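Local coordinates for protein separin (Saccharomyces cerevisiae, PDB 5U1T) that cleaves the cohesin subunit MCD1/SCC1 at the onset of anaphase as a caspase-like cysteine protease, triggering chromosome segregation, at residues 713-725 with 731-743. Residues are numbered along the deposited sequence; the frame is centred on the assembly and turned at random.
Sequences AMKPELFDINNDH and LYIKVILLNIKIF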
loop_
_atom_site.group_PDB
_atom_site.type_symbol
_atom_site.label_atom_id
_atom_site.label_comp_id
_atom_site.label_asym_id
_atom_site.label_seq_id
_atom_site.Cartn_x
_atom_site.Cartn_y
_atom_site.Cartn_z
ATOM N N ALA A 713 -14.729 -1.624 18.140
ATOM C CA ALA A 713 -15.325 -1.352 19.447
ATOM C C ALA A 713 -14.325 -0.702 20.408
ATOM O O ALA A 713 -14.694 -0.182 21.475
ATOM C CB ALA A 713 -15.879 -2.634 20.049
ATOM N N MET A 714 -13.056 -0.720 20.015
ATOM C CA MET A 714 -11.988 -0.320 20.911
ATOM C C MET A 714 -11.166 0.816 20.377
ATOM O O MET A 714 -10.491 1.505 21.136
ATOM C CB MET A 714 -11.086 -1.509 21.194
ATOM C CG MET A 714 -11.812 -2.617 21.935
ATOM S SD MET A 714 -10.700 -3.973 22.283
ATOM C CE MET A 714 -9.867 -4.151 20.699
ATOM N N LYS A 715 -11.200 1.004 19.069
ATOM C CA LYS A 715 -10.484 2.113 18.467
ATOM C C LYS A 715 -11.255 2.598 17.244
ATOM O O LYS A 715 -10.800 2.427 16.108
ATOM C CB LYS A 715 -9.061 1.686 18.095
ATOM C CG LYS A 715 -8.012 2.788 18.206
ATOM C CD LYS A 715 -7.762 3.183 19.663
ATOM C CE LYS A 715 -6.782 4.358 19.808
ATOM N NZ LYS A 715 -6.725 4.859 21.213
ATOM N N PRO A 716 -12.434 3.205 17.477
ATOM C CA PRO A 716 -13.346 3.633 16.407
ATOM C C PRO A 716 -12.645 4.472 15.343
ATOM O O PRO A 716 -12.909 4.315 14.149
ATOM C CB PRO A 716 -14.395 4.476 17.152
ATOM C CG PRO A 716 -14.366 3.984 18.529
ATOM C CD PRO A 716 -12.935 3.607 18.801
ATOM N N GLU A 717 -11.739 5.338 15.778
ATOM C CA GLU A 717 -11.107 6.270 14.863
ATOM C C GLU A 717 -10.200 5.537 13.874
ATOM O O GLU A 717 -9.690 6.144 12.931
ATOM C CB GLU A 717 -10.322 7.351 15.631
ATOM C CG GLU A 717 -9.266 6.812 16.590
ATOM C CD GLU A 717 -9.794 6.528 18.007
ATOM O OE1 GLU A 717 -10.862 5.887 18.151
ATOM O OE2 GLU A 717 -9.129 6.938 18.991
ATOM N N LEU A 718 -10.010 4.234 14.075
ATOM C CA LEU A 718 -9.284 3.420 13.104
ATOM C C LEU A 718 -10.142 3.239 11.873
ATOM O O LEU A 718 -9.672 2.814 10.823
ATOM C CB LEU A 718 -8.908 2.051 13.676
ATOM C CG LEU A 718 -7.824 1.969 14.744
ATOM C CD1 LEU A 718 -7.515 0.526 15.061
ATOM C CD2 LEU A 718 -6.583 2.707 14.279
ATOM N N PHE A 719 -11.418 3.570 12.021
ATOM C CA PHE A 719 -12.396 3.326 10.978
ATOM C C PHE A 719 -13.167 4.592 10.640
ATOM O O PHE A 719 -14.301 4.525 10.171
ATOM C CB PHE A 719 -13.350 2.220 11.414
ATOM C CG PHE A 719 -12.650 0.963 11.855
ATOM C CD1 PHE A 719 -12.246 0.797 13.176
ATOM C CD2 PHE A 719 -12.382 -0.050 10.948
ATOM C CE1 PHE A 719 -11.590 -0.352 13.578
ATOM C CE2 PHE A 719 -11.738 -1.202 11.349
ATOM C CZ PHE A 719 -11.339 -1.350 12.666
ATOM N N ASP A 720 -12.549 5.745 10.887
ATOM C CA ASP A 720 -13.179 7.016 10.562
ATOM C C ASP A 720 -12.707 7.506 9.209
ATOM O O ASP A 720 -11.955 8.470 9.108
ATOM C CB ASP A 720 -12.881 8.061 11.622
ATOM C CG ASP A 720 -13.684 9.321 11.423
ATOM O OD1 ASP A 720 -14.707 9.266 10.695
ATOM O OD2 ASP A 720 -13.298 10.356 12.001
ATOM N N ILE A 721 -13.176 6.829 8.168
ATOM C CA ILE A 721 -12.736 7.109 6.812
ATOM C C ILE A 721 -13.358 8.388 6.266
ATOM O O ILE A 721 -12.990 8.851 5.185
ATOM C CB ILE A 721 -13.057 5.931 5.876
ATOM C CG1 ILE A 721 -14.486 5.441 6.095
ATOM C CG2 ILE A 721 -12.094 4.799 6.125
ATOM C CD1 ILE A 721 -15.456 5.884 5.033
ATOM N N ASN A 722 -14.300 8.956 7.017
ATOM C CA ASN A 722 -14.857 10.261 6.677
ATOM C C ASN A 722 -14.171 11.387 7.447
ATOM O O ASN A 722 -14.532 12.552 7.296
ATOM C CB ASN A 722 -16.365 10.286 6.940
ATOM C CG ASN A 722 -17.151 9.578 5.856
ATOM O OD1 ASN A 722 -16.616 9.239 4.801
ATOM N ND2 ASN A 722 -18.433 9.360 6.106
ATOM N N ASN A 723 -13.182 11.020 8.264
ATOM C CA ASN A 723 -12.461 11.938 9.161
ATOM C C ASN A 723 -13.329 12.951 9.909
ATOM O O ASN A 723 -13.061 14.151 9.885
ATOM C CB ASN A 723 -11.382 12.700 8.395
ATOM C CG ASN A 723 -10.250 13.157 9.294
ATOM O OD1 ASN A 723 -10.197 12.796 10.470
ATOM N ND2 ASN A 723 -9.335 13.946 8.748
ATOM N N ASP A 724 -14.357 12.467 10.594
ATOM C CA ASP A 724 -15.197 13.340 11.385
ATOM C C ASP A 724 -14.440 13.910 12.577
ATOM O O ASP A 724 -14.674 15.058 12.954
ATOM C CB ASP A 724 -16.437 12.591 11.828
ATOM C CG ASP A 724 -17.177 11.996 10.657
ATOM O OD1 ASP A 724 -16.910 12.457 9.522
ATOM O OD2 ASP A 724 -18.007 11.079 10.862
ATOM N N HIS A 725 -13.513 13.138 13.147
ATOM C CA HIS A 725 -12.709 13.621 14.282
ATOM C C HIS A 725 -11.609 14.556 13.818
ATOM O O HIS A 725 -10.798 15.029 14.617
ATOM C CB HIS A 725 -12.092 12.460 15.058
ATOM C CG HIS A 725 -13.079 11.402 15.443
ATOM N ND1 HIS A 725 -14.028 11.588 16.431
ATOM C CD2 HIS A 725 -13.263 10.142 14.974
ATOM C CE1 HIS A 725 -14.752 10.489 16.553
ATOM N NE2 HIS A 725 -14.313 9.599 15.677
ATOM N N LEU A 731 -2.336 11.323 9.173
ATOM C CA LEU A 731 -2.917 10.196 9.888
ATOM C C LEU A 731 -4.215 9.750 9.249
ATOM O O LEU A 731 -4.573 8.569 9.289
ATOM C CB LEU A 731 -3.198 10.551 11.348
ATOM C CG LEU A 731 -2.048 10.785 12.317
ATOM C CD1 LEU A 731 -2.620 10.888 13.721
ATOM C CD2 LEU A 731 -1.033 9.664 12.204
ATOM N N TYR A 732 -4.948 10.705 8.695
ATOM C CA TYR A 732 -6.212 10.373 8.064
ATOM C C TYR A 732 -5.938 9.514 6.836
ATOM O O TYR A 732 -6.641 8.543 6.607
ATOM C CB TYR A 732 -6.997 11.631 7.697
ATOM C CG TYR A 732 -8.256 11.358 6.909
ATOM C CD1 TYR A 732 -9.104 10.307 7.248
ATOM C CD2 TYR A 732 -8.602 12.158 5.824
ATOM C CE1 TYR A 732 -10.262 10.054 6.519
ATOM C CE2 TYR A 732 -9.754 11.920 5.096
ATOM C CZ TYR A 732 -10.580 10.867 5.444
ATOM O OH TYR A 732 -11.718 10.632 4.707
ATOM N N ILE A 733 -4.902 9.866 6.072
ATOM C CA ILE A 733 -4.461 9.062 4.944
ATOM C C ILE A 733 -4.115 7.645 5.417
ATOM O O ILE A 733 -4.462 6.647 4.762
ATOM C CB ILE A 733 -3.244 9.693 4.243
ATOM C CG1 ILE A 733 -3.616 11.023 3.594
ATOM C CG2 ILE A 733 -2.673 8.756 3.193
ATOM C CD1 ILE A 733 -4.519 10.894 2.416
ATOM N N LYS A 734 -3.457 7.562 6.572
ATOM C CA LYS A 734 -3.029 6.282 7.122
ATOM C C LYS A 734 -4.216 5.425 7.570
ATOM O O LYS A 734 -4.171 4.202 7.451
ATOM C CB LYS A 734 -2.051 6.502 8.279
ATOM C CG LYS A 734 -0.607 6.734 7.827
ATOM C CD LYS A 734 0.278 7.216 8.972
ATOM C CE LYS A 734 1.740 7.338 8.540
ATOM N NZ LYS A 734 2.693 7.417 9.709
ATOM N N VAL A 735 -5.270 6.067 8.073
ATOM C CA VAL A 735 -6.516 5.378 8.422
ATOM C C VAL A 735 -7.165 4.740 7.178
ATOM O O VAL A 735 -7.547 3.568 7.191
ATOM C CB VAL A 735 -7.524 6.352 9.117
ATOM C CG1 VAL A 735 -8.944 5.837 9.045
ATOM C CG2 VAL A 735 -7.128 6.593 10.569
ATOM N N ILE A 736 -7.280 5.513 6.107
ATOM C CA ILE A 736 -7.877 5.016 4.884
ATOM C C ILE A 736 -7.060 3.848 4.367
ATOM O O ILE A 736 -7.615 2.838 3.960
ATOM C CB ILE A 736 -7.975 6.107 3.803
ATOM C CG1 ILE A 736 -8.817 7.282 4.300
ATOM C CG2 ILE A 736 -8.609 5.556 2.553
ATOM C CD1 ILE A 736 -8.971 8.396 3.269
ATOM N N LEU A 737 -5.738 3.980 4.403
ATOM C CA LEU A 737 -4.856 2.890 3.990
ATOM C C LEU A 737 -5.067 1.628 4.830
ATOM O O LEU A 737 -4.971 0.521 4.308
ATOM C CB LEU A 737 -3.391 3.314 4.064
ATOM C CG LEU A 737 -2.926 4.357 3.052
ATOM C CD1 LEU A 737 -1.519 4.823 3.397
ATOM C CD2 LEU A 737 -2.984 3.828 1.633
ATOM N N LEU A 738 -5.346 1.792 6.123
ATOM C CA LEU A 738 -5.609 0.646 6.988
ATOM C C LEU A 738 -6.833 -0.110 6.491
ATOM O O LEU A 738 -6.831 -1.341 6.386
ATOM C CB LEU A 738 -5.824 1.078 8.443
ATOM C CG LEU A 738 -6.213 -0.060 9.386
ATOM C CD1 LEU A 738 -5.007 -0.908 9.718
ATOM C CD2 LEU A 738 -6.888 0.453 10.637
ATOM N N ASN A 739 -7.884 0.647 6.192
ATOM C CA ASN A 739 -9.148 0.065 5.787
ATOM C C ASN A 739 -9.050 -0.518 4.388
ATOM O O ASN A 739 -9.748 -1.459 4.061
ATOM C CB ASN A 739 -10.266 1.102 5.875
ATOM C CG ASN A 739 -10.714 1.363 7.316
ATOM O OD1 ASN A 739 -10.084 2.135 8.042
ATOM N ND2 ASN A 739 -11.811 0.740 7.726
ATOM N N ILE A 740 -8.168 0.036 3.570
ATOM C CA ILE A 740 -7.908 -0.514 2.256
ATOM C C ILE A 740 -7.287 -1.898 2.415
ATOM O O ILE A 740 -7.705 -2.871 1.777
ATOM C CB ILE A 740 -6.985 0.402 1.440
ATOM C CG1 ILE A 740 -7.769 1.638 0.970
ATOM C CG2 ILE A 740 -6.359 -0.359 0.277
ATOM C CD1 ILE A 740 -6.955 2.685 0.208
ATOM N N LYS A 741 -6.301 -1.979 3.299
ATOM C CA LYS A 741 -5.606 -3.226 3.566
ATOM C C LYS A 741 -6.543 -4.272 4.173
ATOM O O LYS A 741 -6.398 -5.453 3.895
ATOM C CB LYS A 741 -4.419 -2.975 4.496
ATOM C CG LYS A 741 -3.324 -4.007 4.443
ATOM C CD LYS A 741 -2.321 -3.764 5.537
ATOM C CE LYS A 741 -1.298 -4.862 5.595
ATOM N NZ LYS A 741 -0.469 -4.742 6.806
ATOM N N ILE A 742 -7.497 -3.849 4.996
ATOM C CA ILE A 742 -8.422 -4.797 5.592
ATOM C C ILE A 742 -9.276 -5.433 4.506
ATOM O O ILE A 742 -9.365 -6.654 4.425
ATOM C CB ILE A 742 -9.325 -4.145 6.642
ATOM C CG1 ILE A 742 -8.524 -3.786 7.898
ATOM C CG2 ILE A 742 -10.427 -5.087 7.028
ATOM C CD1 ILE A 742 -9.320 -3.011 8.935
ATOM N N PHE A 743 -9.864 -4.604 3.647
ATOM C CA PHE A 743 -10.697 -5.093 2.543
ATOM C C PHE A 743 -9.939 -5.929 1.505
ATOM O O PHE A 743 -10.512 -6.814 0.893
ATOM C CB PHE A 743 -11.390 -3.919 1.835
ATOM C CG PHE A 743 -12.538 -3.349 2.607
ATOM C CD1 PHE A 743 -13.507 -4.179 3.145
ATOM C CD2 PHE A 743 -12.639 -1.986 2.817
ATOM C CE1 PHE A 743 -14.568 -3.654 3.884
ATOM C CE2 PHE A 743 -13.691 -1.452 3.559
ATOM C CZ PHE A 743 -14.661 -2.290 4.092
#
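Tyr732 and Asn723 stack where the loop joining helices 700-714 and 729-752 doubles back along the helix it leads into, a helix-loop-helix connection of the helical domain. The loop makes a 3-10 turn at 716-718 and a type I beta turn from Asp720 to Asn723. Facing it, Tyr732, Val735, Leu738, Asn739 and Ile742 form one stripe of the helix. Tyr732 holds its ring out against the beta turn because CG lies trans to the backbone nitrogen (chi1 174°). Asn723 CB sits 3.4 Å from the ring centroid, a CH-pi contact over the face, and the amide follows, only 23° from the ring plane. Asparagine suits the place: it accepts the left-handed backbone conformation, and its short flat amide can lie over the ring while OD1 takes the N-H of Leu727. Ile736 CD1 touches the opposite face near its rim.

Val735 is a small bump against the 3-10 turn; its two branches fit against backbone carbonyls, CG2 lying 3.5 Å from Glu717 O and CG1 3.6 Å from Leu718 O. Leu718 CB rests on Leu738 CD2 at 4.0 Å, and its side chain also meets Leu684 of helix 680-689, which suits a branched apolar residue. Asn739 fills the hollow between Leu718 O, Ile721 and Phe719, its amide nearly perpendicular to the phenyl ring (84°). Cutting Asn739 back to an alanine would probably open a gap beside the Phe719 ring, while Ile721 CG2 would keep only the CB of that residue. Ile721 CG2 lies against Asn739, 3.9 Å from its CG, with Val735 and Ile736 farther off. Farther along the helix, the broad Phe719 ring reaches past Asn739, and its CE2 stops 3.9 Å from Ile742 CD1.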